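Local coordinates for putative large adhesion protein (Lap) involved in biofilm formation (Marinobacter hydrocarbonoclasticus ATCC 49840, PDB 6M8M) that binds glucose through a calcium-dependent PA14 domain of an RTX adhesin and is probably involved in surface adhesion and biofilm formation, at residues 85-90 against 177-182; 92-97 against 102-107. All coordinates share one frame; numbering follows the deposited sequence.

Interaction 1 (85-90 against 177-182); sequences GDLGGN and IVYWDQ. With CA (calcium ion), chain D; CA (calcium ion), chain E; BGC (beta-D-glucopyranose), chain B.
Leu87 meets Asp181 and Tyr179 where the loop after strand 79-83 of the PA14 beta-sandwich passes the end of strand 174-181, directly behind the calcium-dependent sugar site. A single direct hydrogen bond joins the two segments: Leu87 N donates to Asp181 OD2 over 2.9 Å, nearly straight at 167°. The donor comes from the anti side of that oxygen, 28° out of the carboxylate plane. Water 1 adds a second link, accepting from Gly88 N and donating to the same OD2. Both amides belong to the type I turn Asp86-Gly89, which is closed by Gly89 N bonding to Asp86 O, so the turn helps to fix the rotation of the carboxylate. Asp86 OD1 itself is held by Gly184 N.

The apolar part is small. Leu87 CD2 lies in the plane of the Tyr179 ring, at its edge, 3.8 Å from CE2, while the ring hydroxyl bonds to Asp136 O.

The other oxygen of Asp181 is a metal ligand: OD1 binds a calcium ion shared with Asp136, Asp137, Gly183, Ala185 and glucose. O1 and O2 of the sugar each coordinate this ion at 2.5 Å. Next along the chain, Gln182 O binds a second calcium ion, and Gln182 NE2 donates to glucose O1 at 2.9 Å and 165°.

Interaction 2 (92-97 against 102-107); sequences KVQSFL and GSLSTD. With CA (calcium ion), chain C.
Gln94 and Asp107 have the nearest CA atoms of the two segments, still 8.0 Å apart, so the backbones stay well separated and side chains bridge the gap. Helix 92-96 is short, with Phe96 N bonded to Lys92 O at 2.8 Å and Leu97 N to Val93 O at 3.0 Å. Segment 102-107 leaves a 3-10 turn at Gly102-Ser103, is extended at Leu104, turns at Ser105 and extends again to Asp107.

Leu104 supplies the apolar half. Its CG is 3.9 Å from Leu97 CD1, and its CD1 sits 4.0 Å from Gln94 CG, the Gln94 and Leu104 side chains crossing at about a right angle; Val93 CG1 borders the same methyl more loosely. Leu97 continues this packing onto Phe73 of strand 71-75, and Val93 reaches Pro108.

The polar half is the Gln94 amide. A bend at chi2 (82°) brings it to Asp107, where NE2 donates to OD1 over 3.0 Å at 156°. The amide and carboxylate planes stand 82° apart, and the N-H, close to its own amide plane, meets OD1 from above the carboxylate. NE2 also donates to water 3, whose onward bond to Thr106 O is weak, and OE1 accepts from water 4.

Asp107 OD1 binds a calcium ion at 2.4 Å, water 4 is one of four water ligands, and Pro108 O and Asn110 OD1 complete the shell. Gln94 is thus a second-shell residue, holding both a protein ligand and a water ligand of a loop-bound calcium site.

In the fold
Interaction 2 is nested along the chain inside the long loop closed by interaction 1: segments 85-90, 92-97 and 102-107 follow in close succession, and 177-182 comes much later. All belong to the PA14 domain, with the two centres about 12 Å apart. They touch directly, Leu87 CD1 packing on Phe96 CG at 3.5 Å, and Phe96 in turn reaches Ala186 and Leu188 of strand 186-194. The loop segment 85-90 therefore lies between the short helix and strand 174-181. Interaction 1 adjoins two calcium ions, one of them bound to the sugar, whereas interaction 2 adjoins a third, whose ligands include four waters and no sugar atom.

Interaction 1 (85-90 against 177-182)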
# COMPACT_ATOMS: atom_id res chain seq x y z
N GLY A 85 -9.11 16.15 -1.76
CA GLY A 85 -9.84 16.43 -0.55
C GLY A 85 -9.56 15.50 0.60
O GLY A 85 -10.42 15.33 1.48
N ASP A 86 -8.37 14.87 0.61
CA ASP A 86 -7.86 13.98 1.64
C ASP A 86 -8.37 12.56 1.47
O ASP A 86 -9.59 12.32 1.39
CB ASP A 86 -8.23 14.42 3.06
CG ASP A 86 -7.86 15.85 3.39
OD1 ASP A 86 -6.94 16.43 2.78
OD2 ASP A 86 -8.50 16.41 4.31
N LEU A 87 -7.46 11.58 1.50
CA LEU A 87 -7.89 10.19 1.53
C LEU A 87 -8.80 9.92 2.72
O LEU A 87 -9.71 9.10 2.63
CB LEU A 87 -6.67 9.27 1.57
CG LEU A 87 -6.97 7.78 1.65
CD1 LEU A 87 -7.92 7.34 0.54
CD2 LEU A 87 -5.67 7.00 1.54
N GLY A 88 -8.57 10.61 3.84
CA GLY A 88 -9.40 10.47 5.01
C GLY A 88 -10.70 11.24 5.00
O GLY A 88 -11.45 11.19 5.99
N GLY A 89 -11.01 11.94 3.93
CA GLY A 89 -12.25 12.69 3.87
C GLY A 89 -13.47 11.80 3.68
O GLY A 89 -13.38 10.64 3.30
N ASN A 90 -14.65 12.37 3.93
CA ASN A 90 -15.89 11.61 3.83
C ASN A 90 -16.01 10.98 2.45
O ASN A 90 -15.91 11.66 1.43
CB ASN A 90 -17.08 12.53 4.12
CG ASN A 90 -18.33 11.76 4.54
OD1 ASN A 90 -18.30 10.86 5.36
ND2 ASN A 90 -19.47 12.18 3.99
N ILE A 177 3.43 -3.84 2.33
CA ILE A 177 3.39 -2.49 1.78
C ILE A 177 2.75 -1.59 2.81
O ILE A 177 1.68 -1.91 3.33
CB ILE A 177 2.56 -2.47 0.48
CG1 ILE A 177 3.18 -3.40 -0.56
CG2 ILE A 177 2.40 -1.05 -0.05
CD1 ILE A 177 2.21 -3.88 -1.58
N VAL A 178 3.39 -0.46 3.08
CA VAL A 178 2.74 0.61 3.83
C VAL A 178 2.73 1.85 2.95
O VAL A 178 3.66 2.08 2.16
CB VAL A 178 3.38 0.89 5.21
CG1 VAL A 178 3.33 -0.36 6.08
CG2 VAL A 178 4.77 1.42 5.07
N TYR A 179 1.69 2.65 3.08
CA TYR A 179 1.42 3.80 2.23
C TYR A 179 0.69 4.82 3.09
O TYR A 179 -0.09 4.43 3.98
CB TYR A 179 0.57 3.40 0.98
CG TYR A 179 -0.20 4.56 0.43
CD1 TYR A 179 0.38 5.47 -0.45
CD2 TYR A 179 -1.50 4.81 0.86
CE1 TYR A 179 -0.32 6.58 -0.90
CE2 TYR A 179 -2.19 5.91 0.42
CZ TYR A 179 -1.60 6.80 -0.44
OH TYR A 179 -2.31 7.90 -0.81
N TRP A 180 0.90 6.11 2.82
CA TRP A 180 0.10 7.11 3.52
C TRP A 180 -0.23 8.30 2.64
O TRP A 180 0.45 8.60 1.65
CB TRP A 180 0.80 7.60 4.79
CG TRP A 180 2.00 8.47 4.58
CD1 TRP A 180 2.02 9.82 4.53
CD2 TRP A 180 3.36 8.05 4.41
NE1 TRP A 180 3.30 10.28 4.35
CE2 TRP A 180 4.14 9.20 4.27
CE3 TRP A 180 3.98 6.79 4.37
CZ2 TRP A 180 5.53 9.15 4.11
CZ3 TRP A 180 5.36 6.74 4.21
CH2 TRP A 180 6.12 7.92 4.08
N ASP A 181 -1.30 8.98 3.07
CA ASP A 181 -1.66 10.30 2.60
C ASP A 181 -1.56 11.27 3.78
O ASP A 181 -2.24 11.08 4.80
CB ASP A 181 -3.08 10.33 2.03
CG ASP A 181 -3.50 11.73 1.65
OD1 ASP A 181 -2.63 12.45 1.13
OD2 ASP A 181 -4.66 12.12 1.91
N GLN A 182 -0.73 12.30 3.64
CA GLN A 182 -0.65 13.38 4.62
C GLN A 182 -1.79 14.37 4.48
O GLN A 182 -2.00 15.20 5.38
CB GLN A 182 0.68 14.13 4.48
CG GLN A 182 0.87 14.92 3.20
CD GLN A 182 0.73 16.43 3.33
OE1 GLN A 182 0.90 17.03 4.41
NE2 GLN A 182 0.45 17.06 2.21
CA CA D . -1.59 15.83 7.59
CA CA E . -1.39 13.75 -0.33
C2 BGC B . -0.47 16.63 -1.88
C3 BGC B . -0.17 17.38 -3.13
C4 BGC B . 0.92 18.41 -2.89
C5 BGC B . 2.15 17.73 -2.30
C6 BGC B . 3.27 18.68 -1.99
C1 BGC B . 0.80 16.00 -1.33
O1 BGC B . 0.53 15.36 -0.16
O2 BGC B . -1.41 15.56 -2.07
O3 BGC B . -1.36 18.03 -3.62
O4 BGC B . 1.31 18.99 -4.13
O5 BGC B . 1.79 17.05 -1.06
O6 BGC B . 2.86 19.68 -1.09
O HOH W 1 -6.01 11.93 4.32
O HOH W 2 -0.81 17.81 6.34

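Interaction 2 (92-97 against 102-107)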
# COMPACT_ATOMS: atom_id res chain seq x y z
N LYS A 92 -14.00 9.19 0.84
CA LYS A 92 -12.83 9.24 -0.04
C LYS A 92 -12.11 7.90 -0.16
O LYS A 92 -11.66 7.54 -1.26
CB LYS A 92 -11.89 10.38 0.38
CG LYS A 92 -12.49 11.76 0.14
CD LYS A 92 -12.53 12.07 -1.36
CE LYS A 92 -13.31 13.34 -1.68
NZ LYS A 92 -12.90 14.50 -0.87
N VAL A 93 -11.99 7.12 0.92
CA VAL A 93 -11.33 5.83 0.78
C VAL A 93 -12.15 4.93 -0.13
O VAL A 93 -11.60 4.15 -0.91
CB VAL A 93 -11.01 5.17 2.14
CG1 VAL A 93 -12.24 4.83 2.93
CG2 VAL A 93 -10.16 3.93 1.91
N GLN A 94 -13.48 5.04 -0.08
CA GLN A 94 -14.32 4.25 -0.97
C GLN A 94 -14.02 4.59 -2.43
O GLN A 94 -13.83 3.69 -3.25
CB GLN A 94 -15.79 4.48 -0.64
CG GLN A 94 -16.25 3.87 0.68
CD GLN A 94 -15.93 4.71 1.91
OE1 GLN A 94 -15.52 5.86 1.82
NE2 GLN A 94 -16.16 4.12 3.07
N SER A 95 -13.95 5.87 -2.76
CA SER A 95 -13.62 6.25 -4.13
C SER A 95 -12.21 5.82 -4.50
O SER A 95 -11.97 5.32 -5.60
CB SER A 95 -13.78 7.76 -4.29
OG SER A 95 -15.13 8.15 -4.09
N PHE A 96 -11.26 6.01 -3.57
CA PHE A 96 -9.85 5.67 -3.82
C PHE A 96 -9.67 4.22 -4.20
O PHE A 96 -8.90 3.92 -5.12
CB PHE A 96 -9.10 6.01 -2.52
CG PHE A 96 -7.63 5.65 -2.46
CD1 PHE A 96 -6.66 6.52 -2.95
CD2 PHE A 96 -7.22 4.53 -1.77
CE1 PHE A 96 -5.32 6.24 -2.79
CE2 PHE A 96 -5.88 4.25 -1.61
CZ PHE A 96 -4.93 5.12 -2.12
N LEU A 97 -10.35 3.31 -3.51
CA LEU A 97 -10.14 1.88 -3.69
C LEU A 97 -10.83 1.32 -4.93
O LEU A 97 -10.64 0.14 -5.24
CB LEU A 97 -10.59 1.12 -2.45
CG LEU A 97 -9.73 1.28 -1.21
CD1 LEU A 97 -10.32 0.50 -0.05
CD2 LEU A 97 -8.29 0.88 -1.44
N GLY A 102 -15.68 -2.46 -2.51
CA GLY A 102 -16.73 -3.39 -2.15
C GLY A 102 -16.33 -4.40 -1.11
O GLY A 102 -17.21 -5.10 -0.59
N SER A 103 -15.04 -4.50 -0.79
CA SER A 103 -14.57 -5.41 0.24
C SER A 103 -14.29 -4.75 1.58
O SER A 103 -13.88 -5.44 2.51
CB SER A 103 -13.30 -6.12 -0.24
OG SER A 103 -12.20 -5.24 -0.36
N LEU A 104 -14.51 -3.44 1.70
CA LEU A 104 -14.28 -2.77 2.98
C LEU A 104 -15.21 -3.30 4.06
O LEU A 104 -16.42 -3.41 3.85
CB LEU A 104 -14.53 -1.28 2.82
CG LEU A 104 -13.38 -0.46 2.25
CD1 LEU A 104 -13.90 0.88 1.76
CD2 LEU A 104 -12.27 -0.30 3.30
N SER A 105 -14.66 -3.55 5.24
CA SER A 105 -15.43 -4.14 6.33
C SER A 105 -16.40 -3.15 6.95
O SER A 105 -17.39 -3.57 7.57
CB SER A 105 -14.49 -4.66 7.42
OG SER A 105 -13.64 -3.61 7.88
N THR A 106 -16.16 -1.86 6.79
CA THR A 106 -16.98 -0.81 7.36
C THR A 106 -16.55 0.48 6.67
O THR A 106 -15.53 0.51 5.97
CB THR A 106 -16.78 -0.72 8.88
OG1 THR A 106 -17.78 0.13 9.44
CG2 THR A 106 -15.41 -0.19 9.24
N ASP A 107 -17.30 1.55 6.90
CA ASP A 107 -16.87 2.89 6.51
C ASP A 107 -16.06 3.44 7.67
O ASP A 107 -16.63 3.76 8.72
CB ASP A 107 -18.07 3.77 6.22
CG ASP A 107 -17.69 5.18 5.80
OD1 ASP A 107 -16.47 5.49 5.76
OD2 ASP A 107 -18.60 5.99 5.50
CA CA C . -15.35 7.53 6.29
O HOH W 3 -17.23 1.43 3.14
O HOH W 4 -14.67 7.39 3.99
O HOH W 5 -17.29 8.34 4.98
O HOH W 6 -16.96 7.97 8.00
O HOH W 7 -12.91 7.40 6.23